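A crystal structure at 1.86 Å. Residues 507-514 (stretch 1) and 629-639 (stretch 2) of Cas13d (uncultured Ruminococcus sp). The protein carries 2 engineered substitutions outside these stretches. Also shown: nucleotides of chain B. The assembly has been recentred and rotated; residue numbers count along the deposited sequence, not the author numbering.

Stretch 1 507-514: YFLDGKEI
Stretch 2 (629-639) SSRFVYLIKYA

Leu509 and Asp510 lead, outside the helix, into a helix that begins at Gly511 and continues past Ile514; stretch 2 is helical from Ser630 to Tyr638, with i to i+4 bonds such as Lys637 N to Val633 O (2.9 Å). In register, the CA atoms of Asp510 and Tyr634 lie 7.0 Å apart and those of Phe508 and Lys637 9.0 Å, so the start of one helix sits against the flank of the other. Over these two pairs the numbering runs in opposite senses, Phe508 to Asp510 facing Lys637 back to Tyr634. The contact is small, 256 Å² over both sides, and largely polar.

Asp510, Lys637 and Glu513 cover the most surface, and each points its CB toward the other stretch. Asp510 (phi/psi -78/165, chi1 t) is the N-cap: Asp510 OD2 accepts from Lys512 N at 3.2 Å, while Ile514 N closes the first turn on Asp510 O at 2.9 Å. Asp510 OD1 reaches stretch 2 through two waters: the oxygen of one lies 2.7 Å from Asp510 OD1 and 2.8 Å from Ser630 O, that of the other 2.5 Å from Asp510 OD1 and 2.9 Å from Ser630 OG. Asp510 CB meets the edge of the Tyr634 ring, 4.0 Å from Tyr634 CD2.

Lys637 (t, t, p, t) carries its ammonium to the segment before the helix, where Lys637 NZ donates to the carbonyl Phe508 O at 2.9 Å and to Glu513 OE1 at 2.9 Å, the latter a salt bridge. Glu513 (m, t, chi3 -51°) uses both carboxylate oxygens. Glu513 OE1 also accepts from Asp510 N at 3.0 Å, nearly straight at 175°, tying the helix start to the lysine; Glu513 OE2 accepts from Tyr638 OH (chi1 m) at 2.7 Å. The rule is economical: a buried carboxylate is satisfied by ammonium, phenol and backbone amide together.

Stretch 2 has its own cap, Ser629 OG accepting from Phe632 N at 3.3 Å. Beyond it, Ser630 OG (chi1 p) accepts from N6 of A40 at 2.8 Å, so the same hydroxyl touches both RNA and the bridging water.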

# COMPACT_ATOMS: atom_id res chain seq x y z
N TYR A 507 3.20 -0.22 11.97
CA TYR A 507 2.57 -0.95 13.10
C TYR A 507 1.07 -1.08 12.86
O TYR A 507 0.48 -2.03 13.28
CB TYR A 507 2.76 -0.18 14.40
CG TYR A 507 3.97 -0.62 15.18
CD1 TYR A 507 5.24 -0.26 14.79
CD2 TYR A 507 3.84 -1.42 16.29
CE1 TYR A 507 6.35 -0.67 15.50
CE2 TYR A 507 4.93 -1.85 17.01
CZ TYR A 507 6.19 -1.47 16.61
OH TYR A 507 7.25 -1.90 17.35
N PHE A 508 0.49 -0.09 12.21
CA PHE A 508 -0.97 -0.03 11.99
C PHE A 508 -1.38 -0.69 10.68
O PHE A 508 -2.55 -0.74 10.41
CB PHE A 508 -1.40 1.44 12.00
CG PHE A 508 -1.02 2.17 13.26
CD1 PHE A 508 -1.59 1.84 14.47
CD2 PHE A 508 -0.08 3.18 13.23
CE1 PHE A 508 -1.24 2.51 15.63
CE2 PHE A 508 0.27 3.84 14.39
CZ PHE A 508 -0.32 3.52 15.58
N LEU A 509 -0.42 -1.26 9.95
CA LEU A 509 -0.72 -1.76 8.59
C LEU A 509 -0.48 -3.26 8.43
O LEU A 509 0.36 -3.82 9.08
CB LEU A 509 0.17 -1.02 7.59
CG LEU A 509 0.05 0.50 7.58
CD1 LEU A 509 0.98 1.10 6.55
CD2 LEU A 509 -1.37 0.93 7.33
N ASP A 510 -1.25 -3.83 7.51
CA ASP A 510 -1.16 -5.24 7.06
C ASP A 510 0.03 -5.34 6.09
O ASP A 510 0.43 -4.33 5.55
CB ASP A 510 -2.50 -5.58 6.41
CG ASP A 510 -2.66 -6.98 5.87
OD1 ASP A 510 -2.96 -7.87 6.64
OD2 ASP A 510 -2.41 -7.14 4.68
N GLY A 511 0.49 -6.55 5.80
CA GLY A 511 1.65 -6.70 4.90
C GLY A 511 1.38 -6.09 3.54
O GLY A 511 2.27 -5.51 2.98
N LYS A 512 0.17 -6.26 3.01
CA LYS A 512 -0.15 -5.68 1.68
C LYS A 512 -0.13 -4.16 1.75
O LYS A 512 0.27 -3.54 0.80
CB LYS A 512 -1.47 -6.24 1.17
CG LYS A 512 -1.33 -7.63 0.59
CD LYS A 512 -2.60 -8.24 0.14
CE LYS A 512 -2.38 -9.64 -0.36
NZ LYS A 512 -1.22 -9.73 -1.28
N GLU A 513 -0.65 -3.61 2.83
CA GLU A 513 -0.67 -2.14 3.02
C GLU A 513 0.77 -1.64 3.13
O GLU A 513 1.08 -0.63 2.56
CB GLU A 513 -1.52 -1.80 4.24
CG GLU A 513 -3.00 -2.06 4.07
CD GLU A 513 -3.81 -1.76 5.31
OE1 GLU A 513 -3.45 -2.23 6.36
OE2 GLU A 513 -4.78 -1.04 5.20
N ILE A 514 1.61 -2.37 3.85
CA ILE A 514 3.03 -1.96 3.98
C ILE A 514 3.66 -1.99 2.59
O ILE A 514 4.30 -1.04 2.24
CB ILE A 514 3.75 -2.93 4.93
CG1 ILE A 514 3.27 -2.78 6.37
CG2 ILE A 514 5.26 -2.80 4.81
CD1 ILE A 514 3.76 -3.84 7.30
N SER A 629 -4.31 -14.84 13.01
CA SER A 629 -4.48 -14.70 11.55
C SER A 629 -4.44 -13.22 11.18
O SER A 629 -5.25 -12.48 11.66
CB SER A 629 -5.75 -15.30 11.08
OG SER A 629 -6.06 -14.83 9.80
N SER A 630 -3.59 -12.86 10.23
CA SER A 630 -3.52 -11.46 9.76
C SER A 630 -4.85 -11.07 9.12
O SER A 630 -5.18 -9.91 9.09
CB SER A 630 -2.36 -11.23 8.86
OG SER A 630 -2.44 -12.05 7.73
N ARG A 631 -5.54 -12.04 8.53
CA ARG A 631 -6.86 -11.78 7.90
C ARG A 631 -7.89 -11.41 8.96
O ARG A 631 -8.67 -10.53 8.73
CB ARG A 631 -7.23 -12.96 7.02
CG ARG A 631 -6.35 -12.99 5.79
CD ARG A 631 -6.28 -14.24 4.99
NE ARG A 631 -5.21 -14.09 4.04
CZ ARG A 631 -4.84 -15.03 3.21
NH1 ARG A 631 -3.92 -14.78 2.31
NH2 ARG A 631 -5.39 -16.22 3.29
N PHE A 632 -7.88 -12.13 10.08
CA PHE A 632 -8.79 -11.83 11.21
C PHE A 632 -8.45 -10.44 11.75
O PHE A 632 -9.32 -9.66 11.96
CB PHE A 632 -8.59 -12.86 12.31
CG PHE A 632 -9.23 -12.50 13.63
CD1 PHE A 632 -10.60 -12.58 13.78
CD2 PHE A 632 -8.47 -12.10 14.71
CE1 PHE A 632 -11.19 -12.25 14.98
CE2 PHE A 632 -9.07 -11.78 15.91
CZ PHE A 632 -10.43 -11.86 16.04
N VAL A 633 -7.16 -10.15 11.90
CA VAL A 633 -6.74 -8.84 12.45
C VAL A 633 -7.23 -7.72 11.52
O VAL A 633 -7.70 -6.73 12.00
CB VAL A 633 -5.23 -8.79 12.67
CG1 VAL A 633 -4.76 -7.38 12.98
CG2 VAL A 633 -4.80 -9.76 13.75
N TYR A 634 -7.12 -7.94 10.22
CA TYR A 634 -7.57 -6.93 9.24
C TYR A 634 -9.08 -6.70 9.42
O TYR A 634 -9.49 -5.58 9.42
CB TYR A 634 -7.27 -7.42 7.82
CG TYR A 634 -7.54 -6.40 6.75
CD1 TYR A 634 -8.81 -6.22 6.25
CD2 TYR A 634 -6.53 -5.60 6.26
CE1 TYR A 634 -9.08 -5.28 5.28
CE2 TYR A 634 -6.78 -4.64 5.29
CZ TYR A 634 -8.06 -4.48 4.80
OH TYR A 634 -8.34 -3.54 3.87
N LEU A 635 -9.85 -7.76 9.58
CA LEU A 635 -11.32 -7.64 9.73
C LEU A 635 -11.67 -6.89 11.01
O LEU A 635 -12.54 -6.09 10.98
CB LEU A 635 -11.93 -9.04 9.71
CG LEU A 635 -11.95 -9.71 8.35
CD1 LEU A 635 -12.20 -11.20 8.47
CD2 LEU A 635 -13.01 -9.07 7.47
N ILE A 636 -11.01 -7.21 12.11
CA ILE A 636 -11.30 -6.52 13.38
C ILE A 636 -10.92 -5.04 13.28
O ILE A 636 -11.62 -4.23 13.79
CB ILE A 636 -10.61 -7.22 14.56
CG1 ILE A 636 -11.11 -8.65 14.70
CG2 ILE A 636 -10.81 -6.42 15.82
CD1 ILE A 636 -12.59 -8.76 14.83
N LYS A 637 -9.80 -4.76 12.64
CA LYS A 637 -9.28 -3.39 12.50
C LYS A 637 -10.26 -2.50 11.72
O LYS A 637 -10.52 -1.40 12.15
CB LYS A 637 -8.01 -3.55 11.67
CG LYS A 637 -7.11 -2.35 11.51
CD LYS A 637 -5.74 -2.76 11.02
CE LYS A 637 -5.62 -2.83 9.52
NZ LYS A 637 -4.22 -2.73 9.06
N TYR A 638 -10.79 -3.01 10.61
CA TYR A 638 -11.64 -2.19 9.73
C TYR A 638 -13.13 -2.50 9.86
O TYR A 638 -13.92 -1.76 9.33
CB TYR A 638 -11.20 -2.37 8.27
CG TYR A 638 -9.89 -1.71 7.96
CD1 TYR A 638 -9.65 -0.40 8.31
CD2 TYR A 638 -8.87 -2.40 7.34
CE1 TYR A 638 -8.43 0.21 8.05
CE2 TYR A 638 -7.66 -1.80 7.06
CZ TYR A 638 -7.44 -0.49 7.40
OH TYR A 638 -6.25 0.09 7.14
N ALA A 639 -13.48 -3.58 10.53
CA ALA A 639 -14.91 -3.94 10.61
C ALA A 639 -15.32 -4.29 12.04
O ALA A 639 -14.74 -3.79 12.95
CB ALA A 639 -15.23 -5.01 9.61
P A B 40 -0.52 -22.21 -0.19
OP1 A B 40 0.24 -23.34 -0.77
OP2 A B 40 -0.69 -22.07 1.29
O5' A B 40 0.18 -20.85 -0.68
C5' A B 40 1.04 -20.08 0.20
C4' A B 40 0.71 -18.61 0.13
O4' A B 40 -0.41 -18.32 0.99
C3' A B 40 1.75 -17.67 0.73
O3' A B 40 2.94 -17.50 -0.00
C2' A B 40 0.96 -16.38 0.88
O2' A B 40 0.95 -15.52 -0.25
C1' A B 40 -0.43 -16.92 1.25
N9 A B 40 -0.84 -16.68 2.64
C8 A B 40 -1.29 -17.58 3.58
N7 A B 40 -1.64 -17.02 4.71
C5 A B 40 -1.39 -15.67 4.51
C6 A B 40 -1.57 -14.53 5.32
N6 A B 40 -2.04 -14.59 6.57
N1 A B 40 -1.25 -13.32 4.81
C2 A B 40 -0.78 -13.27 3.56
N3 A B 40 -0.56 -14.26 2.69
C4 A B 40 -0.90 -15.44 3.23
P U B 39 -4.51 -17.98 0.37
OP1 U B 39 -4.85 -18.53 1.67
OP2 U B 39 -3.59 -16.81 0.35
O5' U B 39 -3.97 -18.99 -0.70
C5' U B 39 -4.48 -20.33 -0.77
C4' U B 39 -3.80 -21.06 -1.91
O4' U B 39 -3.98 -20.31 -3.15
C3' U B 39 -2.30 -21.20 -1.81
O3' U B 39 -1.97 -22.19 -0.86
C2' U B 39 -1.93 -21.48 -3.27
O2' U B 39 -2.24 -22.74 -3.82
C1' U B 39 -2.83 -20.48 -3.98
N1 U B 39 -2.21 -19.16 -4.17
C2 U B 39 -1.24 -19.04 -5.14
O2 U B 39 -0.86 -19.98 -5.81
N3 U B 39 -0.73 -17.77 -5.29
C4 U B 39 -1.08 -16.64 -4.58
O4 U B 39 -0.53 -15.57 -4.83
C5 U B 39 -2.09 -16.85 -3.59
C6 U B 39 -2.61 -18.07 -3.42
P U B 38 -4.80 -11.98 -0.99
OP1 U B 38 -5.60 -10.83 -0.73
OP2 U B 38 -3.64 -12.32 -0.20
O5' U B 38 -5.82 -13.20 -0.93
C5' U B 38 -5.33 -14.49 -0.98
C4' U B 38 -6.47 -15.44 -1.28
O4' U B 38 -7.09 -15.03 -2.53
C3' U B 38 -5.95 -16.84 -1.55
O3' U B 38 -5.91 -17.52 -0.29
C2' U B 38 -7.00 -17.41 -2.50
O2' U B 38 -8.17 -17.82 -1.83
C1' U B 38 -7.38 -16.18 -3.31
N1 U B 38 -6.67 -16.08 -4.59
C2 U B 38 -7.35 -15.46 -5.63
O2 U B 38 -8.49 -15.02 -5.50
N3 U B 38 -6.64 -15.36 -6.80
C4 U B 38 -5.34 -15.78 -7.03
O4 U B 38 -4.82 -15.61 -8.15
C5 U B 38 -4.69 -16.36 -5.89
C6 U B 38 -5.37 -16.49 -4.73
O HOH W 1 -3.58 -7.67 9.21
O HOH W 2 -3.74 -10.11 5.96
O HOH W 3 -6.35 -2.33 2.53